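Local coordinates for protein BIFUNCTIONAL PROTEIN Proline utilization A (PutA) (Corynebacterium freiburgense, PDB 5UX5) that probably catalyses the two-step oxidation of proline to glutamate, coupling an FAD-dependent proline dehydrogenase to an NAD-dependent aldehyde dehydrogenase in one chain, at residues W482-E487 against H757-T762; L751-G756 against E792-E797; L129-D132 against A137-K140; N29-A34 against E387-A392. All coordinates share one frame; numbering follows the deposited sequence.

Interaction 1 of 4, residues W482-E487 against H757-T762; sequences WARTLE and HELSTT
Leu759 pushes its branched end toward Ala483 and Arg484 of helix 477-484, and its two methyl groups divide these residues between them. CD2 of Leu759 lies 4.1 Å from the backbone O of Ala483 and 4.4 Å from its CB, a loose van der Waals approach. The other branch, CD1 of Leu759, reaches CG of Arg484 at 4.1 Å, so it meets the oily root of that chain and not its charge. The two side chains cross at about a right angle. With CG anti to its carbonyl carbon (chi1 -77°), Arg484 starts off beside its own backbone N; the extended chain carries the guanidinium past CD1 of Leu759 and away from it, and NH1 makes a salt bridge with Glu481.

Leucine suits the place because two methyls can serve two neighbours at once, while the small Ala483 lets the loop come close to the helix. A type I beta turn runs from Glu758 to Thr761, closed by the 2.8 Å bond from Thr761 N to Glu758 O. Leu759 is its second residue, and its side chain sets out toward 482-487.

Helix 477-484 thus rests against the loop between helices 740-750 and 772-779 of the aldehyde dehydrogenase part. Ile550 of helix 550-574 touches both Ala483 and Leu759, and Trp200, which lies in a loop of the proline dehydrogenase part, packs on Ala483.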
loop_
_atom_site.group_PDB
_atom_site.type_symbol
_atom_site.label_atom_id
_atom_site.label_comp_id
_atom_site.label_asym_id
_atom_site.label_seq_id
_atom_site.Cartn_x
_atom_site.Cartn_y
_atom_site.Cartn_z
ATOM N N TRP A 482 2.242 20.315 -8.220
ATOM C CA TRP A 482 2.090 20.893 -6.886
ATOM C C TRP A 482 3.005 20.224 -5.863
ATOM O O TRP A 482 3.333 20.843 -4.840
ATOM C CB TRP A 482 0.615 20.879 -6.406
ATOM C CG TRP A 482 -0.087 19.541 -6.169
ATOM C CD1 TRP A 482 -1.152 19.043 -6.874
ATOM C CD2 TRP A 482 0.201 18.566 -5.143
ATOM N NE1 TRP A 482 -1.541 17.819 -6.362
ATOM C CE2 TRP A 482 -0.728 17.503 -5.301
ATOM C CE3 TRP A 482 1.148 18.487 -4.110
ATOM C CZ2 TRP A 482 -0.724 16.366 -4.467
ATOM C CZ3 TRP A 482 1.156 17.365 -3.286
ATOM C CH2 TRP A 482 0.224 16.315 -3.472
ATOM N N ALA A 483 3.475 19.005 -6.142
ATOM C CA ALA A 483 4.467 18.382 -5.273
ATOM C C ALA A 483 5.788 19.166 -5.271
ATOM O O ALA A 483 6.471 19.240 -4.237
ATOM C CB ALA A 483 4.676 16.927 -5.711
ATOM N N ARG A 484 6.138 19.794 -6.398
ATOM C CA ARG A 484 7.324 20.635 -6.440
ATOM C C ARG A 484 7.171 21.891 -5.590
ATOM O O ARG A 484 8.162 22.377 -5.038
ATOM C CB ARG A 484 7.637 21.026 -7.881
ATOM C CG ARG A 484 8.288 19.923 -8.701
ATOM C CD ARG A 484 8.538 20.383 -10.118
ATOM N NE ARG A 484 8.610 19.270 -11.062
ATOM C CZ ARG A 484 7.611 18.901 -11.862
ATOM N NH1 ARG A 484 6.463 19.559 -11.830
ATOM N NH2 ARG A 484 7.756 17.883 -12.701
ATOM N N THR A 485 5.960 22.448 -5.490
ATOM C CA THR A 485 5.734 23.750 -4.865
ATOM C C THR A 485 5.298 23.669 -3.400
ATOM O O THR A 485 4.719 24.631 -2.888
ATOM C CB THR A 485 4.705 24.567 -5.671
ATOM O OG1 THR A 485 3.379 24.030 -5.496
ATOM C CG2 THR A 485 5.065 24.620 -7.158
ATOM N N LEU A 486 5.589 22.579 -2.698
ATOM C CA LEU A 486 5.116 22.461 -1.320
ATOM C C LEU A 486 5.790 23.484 -0.409
ATOM O O LEU A 486 6.951 23.851 -0.596
ATOM C CB LEU A 486 5.347 21.044 -0.791
ATOM C CG LEU A 486 4.359 19.940 -1.194
ATOM C CD1 LEU A 486 4.756 18.631 -0.556
ATOM C CD2 LEU A 486 2.904 20.308 -0.820
ATOM N N GLU A 487 5.044 23.961 0.580
ATOM C CA GLU A 487 5.530 25.018 1.457
ATOM C C GLU A 487 6.005 24.461 2.799
ATOM O O GLU A 487 5.874 23.273 3.086
ATOM C CB GLU A 487 4.434 26.063 1.644
ATOM C CG GLU A 487 3.982 26.673 0.320
ATOM C CD GLU A 487 3.053 27.834 0.524
ATOM O OE1 GLU A 487 1.929 27.609 1.020
ATOM O OE2 GLU A 487 3.450 28.979 0.214
ATOM N N HIS A 757 11.667 16.401 2.914
ATOM C CA HIS A 757 11.263 17.487 2.032
ATOM C C HIS A 757 12.017 17.476 0.700
ATOM O O HIS A 757 11.841 18.397 -0.107
ATOM C CB HIS A 757 11.462 18.836 2.728
ATOM C CG HIS A 757 12.897 19.166 2.993
ATOM N ND1 HIS A 757 13.474 19.052 4.243
ATOM C CD2 HIS A 757 13.891 19.558 2.159
ATOM C CE1 HIS A 757 14.748 19.392 4.177
ATOM N NE2 HIS A 757 15.027 19.696 2.921
ATOM N N GLU A 758 12.839 16.458 0.456
ATOM C CA GLU A 758 13.555 16.289 -0.803
ATOM C C GLU A 758 12.860 15.210 -1.627
ATOM O O GLU A 758 12.890 14.035 -1.256
ATOM C CB GLU A 758 15.018 15.918 -0.549
ATOM C CG GLU A 758 15.934 17.089 -0.186
ATOM C CD GLU A 758 15.993 18.179 -1.269
ATOM O OE1 GLU A 758 15.702 17.893 -2.453
ATOM O OE2 GLU A 758 16.329 19.336 -0.930
ATOM N N LEU A 759 12.292 15.600 -2.770
ATOM C CA LEU A 759 11.489 14.683 -3.584
ATOM C C LEU A 759 12.190 13.364 -3.886
ATOM O O LEU A 759 11.524 12.328 -4.008
ATOM C CB LEU A 759 11.104 15.353 -4.898
ATOM C CG LEU A 759 10.108 16.496 -4.775
ATOM C CD1 LEU A 759 10.043 17.292 -6.085
ATOM C CD2 LEU A 759 8.755 15.885 -4.436
ATOM N N SER A 760 13.519 13.371 -3.991
ATOM C CA SER A 760 14.247 12.167 -4.371
ATOM C C SER A 760 14.399 11.183 -3.234
ATOM O O SER A 760 14.696 10.015 -3.507
ATOM C CB SER A 760 15.637 12.516 -4.901
ATOM O OG SER A 760 16.351 13.316 -3.985
ATOM N N THR A 761 14.230 11.638 -1.982
ATOM C CA THR A 761 14.273 10.767 -0.807
ATOM C C THR A 761 13.268 9.627 -0.917
ATOM O O THR A 761 12.066 9.851 -1.135
ATOM C CB THR A 761 13.973 11.561 0.479
ATOM O OG1 THR A 761 14.932 12.601 0.674
ATOM C CG2 THR A 761 14.032 10.660 1.668
ATOM N N THR A 762 13.760 8.404 -0.713
ATOM C CA THR A 762 12.910 7.236 -0.585
ATOM C C THR A 762 12.999 6.586 0.791
ATOM O O THR A 762 12.215 5.670 1.068
ATOM C CB THR A 762 13.241 6.204 -1.688
ATOM O OG1 THR A 762 14.658 6.045 -1.821
ATOM C CG2 THR A 762 12.714 6.692 -3.014
#

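Interaction 2 of 4, residues L751-G756 against E792-E797; sequences LRVGYG and EKLNDE
Val753 and Leu794 meet through their methyl groups: CG1 of Val753 lies 3.5 Å from CD1 of Leu794, and CB of Val753 is 3.7 Å from that same carbon. The two side chains cross at about a right angle, so one tip of the leucine rests against the flank of the valine. CG1 takes this place because it stands anti to the valine's backbone N (chi1 -179°).

Beside this apolar pair, Asn795 and Tyr755 approach from opposite directions. ND2 of Asn795 gives a weak hydrogen bond to OH of Tyr755, 2.9 Å long but bent to 123° at the hydrogen. The amide and ring planes are turned 59° apart. A tyrosine suits the place because its long ring carries a polar hydroxyl as far as the Asn795 amide.

Both segments are irregular and belong to the aldehyde dehydrogenase part, at its surface. Residues 751-756 come just after helix 740-750, and residues 792-797 lie in the long connection between the antiparallel strands 786-787 and 804-807.

A second shell fixes the groups. Asn795 has firmer partners than the tyrosine: its OD1 accepts from Leu800 N and its ND2 bonds Thr799 OG1. Backbone bonding between Leu794 and Leu800 holds the same loop. On the other side, the Tyr755 ring meets that of His757 with nearly parallel planes, and Arg752 forms a salt bridge with Asp164 of the proline dehydrogenase part.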
loop_
_atom_site.group_PDB
_atom_site.type_symbol
_atom_site.label_atom_id
_atom_site.label_comp_id
_atom_site.label_asym_id
_atom_site.label_seq_id
_atom_site.Cartn_x
_atom_site.Cartn_y
_atom_site.Cartn_z
ATOM N N LEU A 751 17.966 2.168 -1.355
ATOM C CA LEU A 751 17.173 3.259 -0.794
ATOM C C LEU A 751 17.959 4.564 -0.718
ATOM O O LEU A 751 19.101 4.592 -0.250
ATOM C CB LEU A 751 16.678 2.884 0.597
ATOM C CG LEU A 751 15.598 1.825 0.647
ATOM C CD1 LEU A 751 15.513 1.286 2.055
ATOM C CD2 LEU A 751 14.272 2.441 0.200
ATOM N N ARG A 752 17.314 5.661 -1.124
ATOM C CA ARG A 752 17.921 6.991 -1.087
ATOM C C ARG A 752 17.600 7.622 0.271
ATOM O O ARG A 752 16.437 7.928 0.559
ATOM C CB ARG A 752 17.392 7.891 -2.201
ATOM C CG ARG A 752 17.535 7.403 -3.638
ATOM C CD ARG A 752 18.912 6.915 -4.060
ATOM N NE ARG A 752 18.807 6.230 -5.351
ATOM C CZ ARG A 752 19.650 5.297 -5.790
ATOM N NH1 ARG A 752 20.692 4.910 -5.040
ATOM N NH2 ARG A 752 19.437 4.740 -6.986
ATOM N N VAL A 753 18.621 7.813 1.103
ATOM C CA VAL A 753 18.458 8.400 2.425
ATOM C C VAL A 753 18.603 9.911 2.308
ATOM O O VAL A 753 19.548 10.407 1.689
ATOM C CB VAL A 753 19.490 7.820 3.412
ATOM C CG1 VAL A 753 19.298 8.400 4.790
ATOM C CG2 VAL A 753 19.392 6.314 3.465
ATOM N N GLY A 754 17.673 10.639 2.914
ATOM C CA GLY A 754 17.678 12.090 2.885
ATOM C C GLY A 754 16.476 12.627 3.637
ATOM O O GLY A 754 15.656 11.869 4.163
ATOM N N TYR A 755 16.378 13.958 3.678
ATOM C CA TYR A 755 15.277 14.610 4.377
ATOM C C TYR A 755 13.956 14.366 3.655
ATOM O O TYR A 755 13.914 14.162 2.438
ATOM C CB TYR A 755 15.525 16.119 4.510
ATOM C CG TYR A 755 16.672 16.437 5.426
ATOM C CD1 TYR A 755 16.567 16.244 6.797
ATOM C CD2 TYR A 755 17.896 16.872 4.911
ATOM C CE1 TYR A 755 17.638 16.498 7.638
ATOM C CE2 TYR A 755 18.959 17.124 5.738
ATOM C CZ TYR A 755 18.829 16.933 7.097
ATOM O OH TYR A 755 19.896 17.194 7.920
ATOM N N GLY A 756 12.862 14.398 4.422
ATOM C CA GLY A 756 11.559 14.142 3.831
ATOM C C GLY A 756 11.129 15.187 2.822
ATOM O O GLY A 756 10.339 14.879 1.927
ATOM N N GLU A 792 24.884 3.573 8.523
ATOM C CA GLU A 792 25.894 4.618 8.590
ATOM C C GLU A 792 25.265 5.932 9.021
ATOM O O GLU A 792 24.125 6.239 8.653
ATOM C CB GLU A 792 26.605 4.784 7.248
ATOM C CG GLU A 792 27.702 3.754 7.017
ATOM C CD GLU A 792 27.612 3.089 5.643
ATOM O OE1 GLU A 792 27.981 1.894 5.537
ATOM O OE2 GLU A 792 27.170 3.757 4.673
ATOM N N LYS A 793 25.992 6.686 9.842
ATOM C CA LYS A 793 25.550 8.025 10.216
ATOM C C LYS A 793 25.924 8.976 9.079
ATOM O O LYS A 793 27.079 9.003 8.652
ATOM C CB LYS A 793 26.173 8.458 11.546
ATOM C CG LYS A 793 25.484 9.683 12.163
ATOM C CD LYS A 793 26.426 10.753 12.665
ATOM C CE LYS A 793 26.839 10.522 14.074
ATOM N NZ LYS A 793 27.436 11.774 14.622
ATOM N N LEU A 794 24.951 9.702 8.532
ATOM C CA LEU A 794 25.174 10.432 7.287
ATOM C C LEU A 794 25.226 11.947 7.441
ATOM O O LEU A 794 25.491 12.634 6.450
ATOM C CB LEU A 794 24.087 10.079 6.252
ATOM C CG LEU A 794 23.879 8.603 5.907
ATOM C CD1 LEU A 794 22.803 8.457 4.880
ATOM C CD2 LEU A 794 25.160 7.973 5.400
ATOM N N ASN A 795 24.962 12.495 8.625
ATOM C CA ASN A 795 25.087 13.934 8.829
ATOM C C ASN A 795 25.488 14.168 10.277
ATOM O O ASN A 795 25.391 13.268 11.110
ATOM C CB ASN A 795 23.813 14.712 8.446
ATOM C CG ASN A 795 22.606 14.405 9.330
ATOM O OD1 ASN A 795 22.571 13.443 10.107
ATOM N ND2 ASN A 795 21.587 15.230 9.183
ATOM N N ASP A 796 25.995 15.372 10.566
ATOM C CA ASP A 796 26.506 15.622 11.910
ATOM C C ASP A 796 25.418 15.452 12.964
ATOM O O ASP A 796 25.643 14.802 13.994
ATOM C CB ASP A 796 27.132 17.020 12.020
ATOM C CG ASP A 796 28.467 17.149 11.264
ATOM O OD1 ASP A 796 29.198 16.140 11.137
ATOM O OD2 ASP A 796 28.821 18.283 10.865
ATOM N N GLU A 797 24.220 15.997 12.713
ATOM C CA GLU A 797 23.172 15.969 13.732
ATOM C C GLU A 797 22.798 14.561 14.163
ATOM O O GLU A 797 22.338 14.384 15.296
ATOM C CB GLU A 797 21.916 16.690 13.238
#

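Interaction 3 of 4, residues L129-D132 against A137-K140; sequences LVLD and ALNK
Leu131 on a short strand and Leu138 on the helix that follows it are packed together in a strand-turn-helix unit where the chain leads into the proline dehydrogenase barrel, a member of the TIM-barrel clan. Strand 131-132 runs parallel to strand 396-403, with Leu131 bonded through its backbone to Pro401 and Val403, and the chain then turns within four residues into helix 136-147.

The apolar contacts come from the fork of Leu131. Its CD2 lies 3.8 Å from CB of Ala137, while its CD1 sits over the helix backbone, 3.8 Å from CA of Leu138 and 4.2 Å from that residue's CD1. Having CG anti to the carbonyl carbon (chi1 -73°) sends the fork of Leu131 out from the strand and across to the helix, where one methyl serves each neighbour. Alanine fits at 137 because its short side chain leaves room for a leucine methyl next to the helix. The longer Leu138 extends beyond this pair and touches Thr400 and Val402 of strand 396-403, so it closes the triangle between the short strand, the helix and the barrel strand.

No hydrogen bond crosses between the two segments. One polar interaction lies in the turn: OD1 of Asp132 accepts from the backbone N of Glu134, the bond that defines an Asx turn, here in the link ahead of the helix. The carbonyl of Asp132 contributes a nonbonded contact, its O standing 4.0 Å from CB of Leu138.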
loop_
_atom_site.group_PDB
_atom_site.type_symbol
_atom_site.label_atom_id
_atom_site.label_comp_id
_atom_site.label_asym_id
_atom_site.label_seq_id
_atom_site.Cartn_x
_atom_site.Cartn_y
_atom_site.Cartn_z
ATOM N N LEU A 129 11.963 -20.882 -26.281
ATOM C CA LEU A 129 12.082 -19.587 -26.951
ATOM C C LEU A 129 12.939 -18.559 -26.200
ATOM O O LEU A 129 13.277 -17.520 -26.783
ATOM C CB LEU A 129 10.689 -18.992 -27.209
ATOM N N VAL A 130 13.300 -18.802 -24.936
ATOM C CA VAL A 130 14.226 -17.931 -24.212
ATOM C C VAL A 130 15.643 -18.462 -24.391
ATOM O O VAL A 130 15.902 -19.650 -24.162
ATOM C CB VAL A 130 13.861 -17.843 -22.723
ATOM C CG1 VAL A 130 14.918 -17.043 -21.989
ATOM C CG2 VAL A 130 12.488 -17.226 -22.545
ATOM N N LEU A 131 16.563 -17.585 -24.800
ATOM C CA LEU A 131 17.905 -17.993 -25.203
ATOM C C LEU A 131 18.952 -17.356 -24.302
ATOM O O LEU A 131 18.702 -16.333 -23.656
ATOM C CB LEU A 131 18.190 -17.614 -26.663
ATOM C CG LEU A 131 17.484 -18.428 -27.743
ATOM C CD1 LEU A 131 17.881 -17.927 -29.112
ATOM C CD2 LEU A 131 17.803 -19.919 -27.590
ATOM N N ASP A 132 20.140 -17.969 -24.285
ATOM C CA ASP A 132 21.251 -17.464 -23.481
ATOM C C ASP A 132 21.844 -16.229 -24.153
ATOM O O ASP A 132 22.279 -16.296 -25.309
ATOM C CB ASP A 132 22.313 -18.552 -23.301
ATOM C CG ASP A 132 23.261 -18.270 -22.126
ATOM O OD1 ASP A 132 23.845 -17.161 -22.079
ATOM O OD2 ASP A 132 23.393 -19.156 -21.233
ATOM N N ALA A 137 23.407 -20.267 -29.523
ATOM C CA ALA A 137 22.057 -20.439 -30.055
ATOM C C ALA A 137 21.497 -19.129 -30.589
ATOM O O ALA A 137 20.856 -19.102 -31.647
ATOM C CB ALA A 137 21.140 -20.991 -28.967
ATOM N N LEU A 138 21.748 -18.028 -29.869
ATOM C CA LEU A 138 21.261 -16.719 -30.287
ATOM C C LEU A 138 21.934 -16.267 -31.584
ATOM O O LEU A 138 21.262 -15.775 -32.507
ATOM C CB LEU A 138 21.480 -15.697 -29.171
ATOM C CG LEU A 138 21.067 -14.256 -29.512
ATOM C CD1 LEU A 138 19.577 -14.185 -29.816
ATOM C CD2 LEU A 138 21.402 -13.274 -28.402
ATOM N N ASN A 139 23.266 -16.410 -31.677
ATOM C CA ASN A 139 23.930 -15.950 -32.893
ATOM C C ASN A 139 23.482 -16.755 -34.097
ATOM O O ASN A 139 23.381 -16.208 -35.202
ATOM C CB ASN A 139 25.459 -16.019 -32.782
ATOM C CG ASN A 139 26.050 -14.919 -31.922
ATOM O OD1 ASN A 139 25.631 -13.758 -31.983
ATOM N ND2 ASN A 139 27.093 -15.258 -31.187
ATOM N N LYS A 140 23.185 -18.043 -33.901
ATOM C CA LYS A 140 22.657 -18.859 -34.993
ATOM C C LYS A 140 21.272 -18.378 -35.410
ATOM O O LYS A 140 20.980 -18.269 -36.612
ATOM C CB LYS A 140 22.617 -20.328 -34.552
ATOM C CG LYS A 140 22.114 -21.348 -35.564
ATOM C CD LYS A 140 21.883 -22.708 -34.875
ATOM C CE LYS A 140 22.177 -23.907 -35.785
ATOM N NZ LYS A 140 21.168 -24.130 -36.869
#

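Interaction 4 of 4, residues N29-A34 against E387-A392; sequences NEWLAA and EAVRQA
Helix-to-helix apolar packing joins Trp31, at the end of the N-terminal helix 16-31, to Ala388, Val389 and Ala392 on helix 383-393 of the proline dehydrogenase part. One indole meets all three. CG2 of Val389 sits over a face of the ring, offset toward its rim, 4.1 Å from CE3 of Trp31. The two alanines approach obliquely: CB of Ala388 lies 3.9 Å from CD1 of Trp31, and CB of Ala392, one turn further on, is 4.0 Å from CZ2 of Trp31. Small residues spaced by four give the broad ring room along the helix. Because CG of Trp31 is anti to its carbonyl carbon (chi1 -68°), the indole reaches across to the neighbouring helix. Trp31 also touches Val357 and Ala358 of helix 354-367.

Elsewhere on helix 383-393, Arg390 grips Glu387 side-on, NE to OE1 at 3.0 Å and NH2 to OE2 at 2.7 Å, a salt bridge within one turn.

Helix 383-393 connects the parallel strands 373-378 and 396-403, a beta-alpha-beta crossover of the kind from which TIM barrels are built, and Trp31 lets the N-terminal helix pack against it.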
loop_
_atom_site.group_PDB
_atom_site.type_symbol
_atom_site.label_atom_id
_atom_site.label_comp_id
_atom_site.label_asym_id
_atom_site.label_seq_id
_atom_site.Cartn_x
_atom_site.Cartn_y
_atom_site.Cartn_z
ATOM N N ASN A 29 -8.147 -12.380 -44.091
ATOM C CA ASN A 29 -8.541 -13.749 -44.378
ATOM C C ASN A 29 -7.490 -14.445 -45.217
ATOM O O ASN A 29 -7.236 -15.642 -45.043
ATOM C CB ASN A 29 -9.896 -13.764 -45.079
ATOM C CG ASN A 29 -11.010 -14.087 -44.135
ATOM O OD1 ASN A 29 -11.301 -15.257 -43.914
ATOM N ND2 ASN A 29 -11.619 -13.064 -43.530
ATOM N N GLU A 30 -6.862 -13.705 -46.127
ATOM C CA GLU A 30 -5.836 -14.287 -46.980
ATOM C C GLU A 30 -4.628 -14.713 -46.165
ATOM O O GLU A 30 -4.061 -15.784 -46.400
ATOM C CB GLU A 30 -5.441 -13.293 -48.059
ATOM C CG GLU A 30 -4.292 -13.737 -48.902
ATOM C CD GLU A 30 -3.804 -12.625 -49.802
ATOM O OE1 GLU A 30 -2.935 -12.888 -50.660
ATOM O OE2 GLU A 30 -4.293 -11.484 -49.649
ATOM N N TRP A 31 -4.214 -13.891 -45.205
ATOM C CA TRP A 31 -3.022 -14.241 -44.448
ATOM C C TRP A 31 -3.291 -15.399 -43.498
ATOM O O TRP A 31 -2.387 -16.201 -43.239
ATOM C CB TRP A 31 -2.526 -13.026 -43.651
ATOM C CG TRP A 31 -1.965 -11.875 -44.474
ATOM C CD1 TRP A 31 -1.554 -11.907 -45.784
ATOM C CD2 TRP A 31 -1.833 -10.507 -44.048
ATOM N NE1 TRP A 31 -1.150 -10.653 -46.182
ATOM C CE2 TRP A 31 -1.314 -9.776 -45.136
ATOM C CE3 TRP A 31 -2.105 -9.834 -42.853
ATOM C CZ2 TRP A 31 -1.049 -8.404 -45.055
ATOM C CZ3 TRP A 31 -1.848 -8.474 -42.783
ATOM C CH2 TRP A 31 -1.329 -7.774 -43.877
ATOM N N LEU A 32 -4.532 -15.544 -43.023
ATOM C CA LEU A 32 -4.877 -16.625 -42.102
ATOM C C LEU A 32 -5.109 -17.939 -42.832
ATOM O O LEU A 32 -5.415 -18.947 -42.187
ATOM C CB LEU A 32 -6.109 -16.249 -41.269
ATOM N N ALA A 33 -4.938 -17.947 -44.156
ATOM C CA ALA A 33 -5.180 -19.092 -45.021
ATOM C C ALA A 33 -3.934 -19.950 -45.207
ATOM O O ALA A 33 -4.006 -21.182 -45.118
ATOM C CB ALA A 33 -5.688 -18.609 -46.381
ATOM N N ALA A 34 -2.792 -19.328 -45.481
ATOM C CA ALA A 34 -1.557 -20.087 -45.597
ATOM C C ALA A 34 -0.819 -20.118 -44.254
ATOM O O ALA A 34 -0.951 -21.072 -43.480
ATOM C CB ALA A 34 -0.677 -19.509 -46.690
ATOM N N GLU A 387 5.238 -14.984 -42.225
ATOM C CA GLU A 387 5.870 -15.011 -43.538
ATOM C C GLU A 387 4.954 -14.418 -44.604
ATOM O O GLU A 387 5.419 -13.700 -45.500
ATOM C CB GLU A 387 6.289 -16.437 -43.896
ATOM C CG GLU A 387 6.780 -16.621 -45.333
ATOM C CD GLU A 387 8.123 -15.969 -45.601
ATOM O OE1 GLU A 387 8.740 -15.442 -44.650
ATOM O OE2 GLU A 387 8.561 -15.985 -46.771
ATOM N N ALA A 388 3.649 -14.705 -44.529
ATOM C CA ALA A 388 2.701 -13.995 -45.382
ATOM C C ALA A 388 2.830 -12.494 -45.176
ATOM O O ALA A 388 2.905 -11.722 -46.142
ATOM C CB ALA A 388 1.272 -14.450 -45.093
ATOM N N VAL A 389 2.883 -12.068 -43.912
ATOM C CA VAL A 389 3.005 -10.647 -43.614
ATOM C C VAL A 389 4.299 -10.090 -44.184
ATOM O O VAL A 389 4.313 -9.010 -44.784
ATOM C CB VAL A 389 2.915 -10.409 -42.099
ATOM C CG1 VAL A 389 3.033 -8.929 -41.815
ATOM C CG2 VAL A 389 1.601 -10.968 -41.547
ATOM N N ARG A 390 5.404 -10.819 -44.011
ATOM C CA ARG A 390 6.696 -10.323 -44.475
ATOM C C ARG A 390 6.654 -9.990 -45.959
ATOM O O ARG A 390 7.118 -8.922 -46.379
ATOM C CB ARG A 390 7.804 -11.337 -44.181
ATOM C CG ARG A 390 9.215 -10.736 -44.343
ATOM C CD ARG A 390 10.295 -11.807 -44.416
ATOM N NE ARG A 390 9.963 -12.836 -45.394
ATOM C CZ ARG A 390 10.311 -12.793 -46.674
ATOM N NH1 ARG A 390 11.014 -11.770 -47.140
ATOM N NH2 ARG A 390 9.955 -13.777 -47.491
ATOM N N GLN A 391 6.113 -10.902 -46.772
ATOM C CA GLN A 391 6.049 -10.647 -48.207
ATOM C C GLN A 391 5.269 -9.378 -48.539
ATOM O O GLN A 391 5.546 -8.734 -49.555
ATOM C CB GLN A 391 5.465 -11.854 -48.931
ATOM C CG GLN A 391 6.358 -13.078 -48.873
ATOM C CD GLN A 391 5.677 -14.313 -49.411
ATOM O OE1 GLN A 391 4.475 -14.295 -49.700
ATOM N NE2 GLN A 391 6.445 -15.389 -49.577
ATOM N N ALA A 392 4.301 -8.991 -47.709
ATOM C CA ALA A 392 3.561 -7.761 -47.985
ATOM C C ALA A 392 4.313 -6.545 -47.470
ATOM O O ALA A 392 4.609 -5.616 -48.228
ATOM C CB ALA A 392 2.164 -7.816 -47.356
#

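In the fold
Interactions 1 and 2 form one neighbourhood around the loop after helix 740-750 of the aldehyde dehydrogenase part, their centres 16 Å apart. Within that shared loop, OG1 of Thr761 lies 2.6 Å from O of Tyr755, and OG1 of Thr762 lies 2.8 Å from N of Arg752, both probable hydrogen bonds. Interactions 3 and 4 lie at the proline dehydrogenase barrel, centres 26 Å apart, interaction 4 joining the N-terminal helix to it and enclosing interaction 3 along the chain. Strand 396-403 relates them: strand 131-132 pairs with it and helix 383-393 leads into it. Between the two groups, centres are 45 to 60 Å apart. Val389 of interaction 4 has its side chain about 11 Å from the bound FAD.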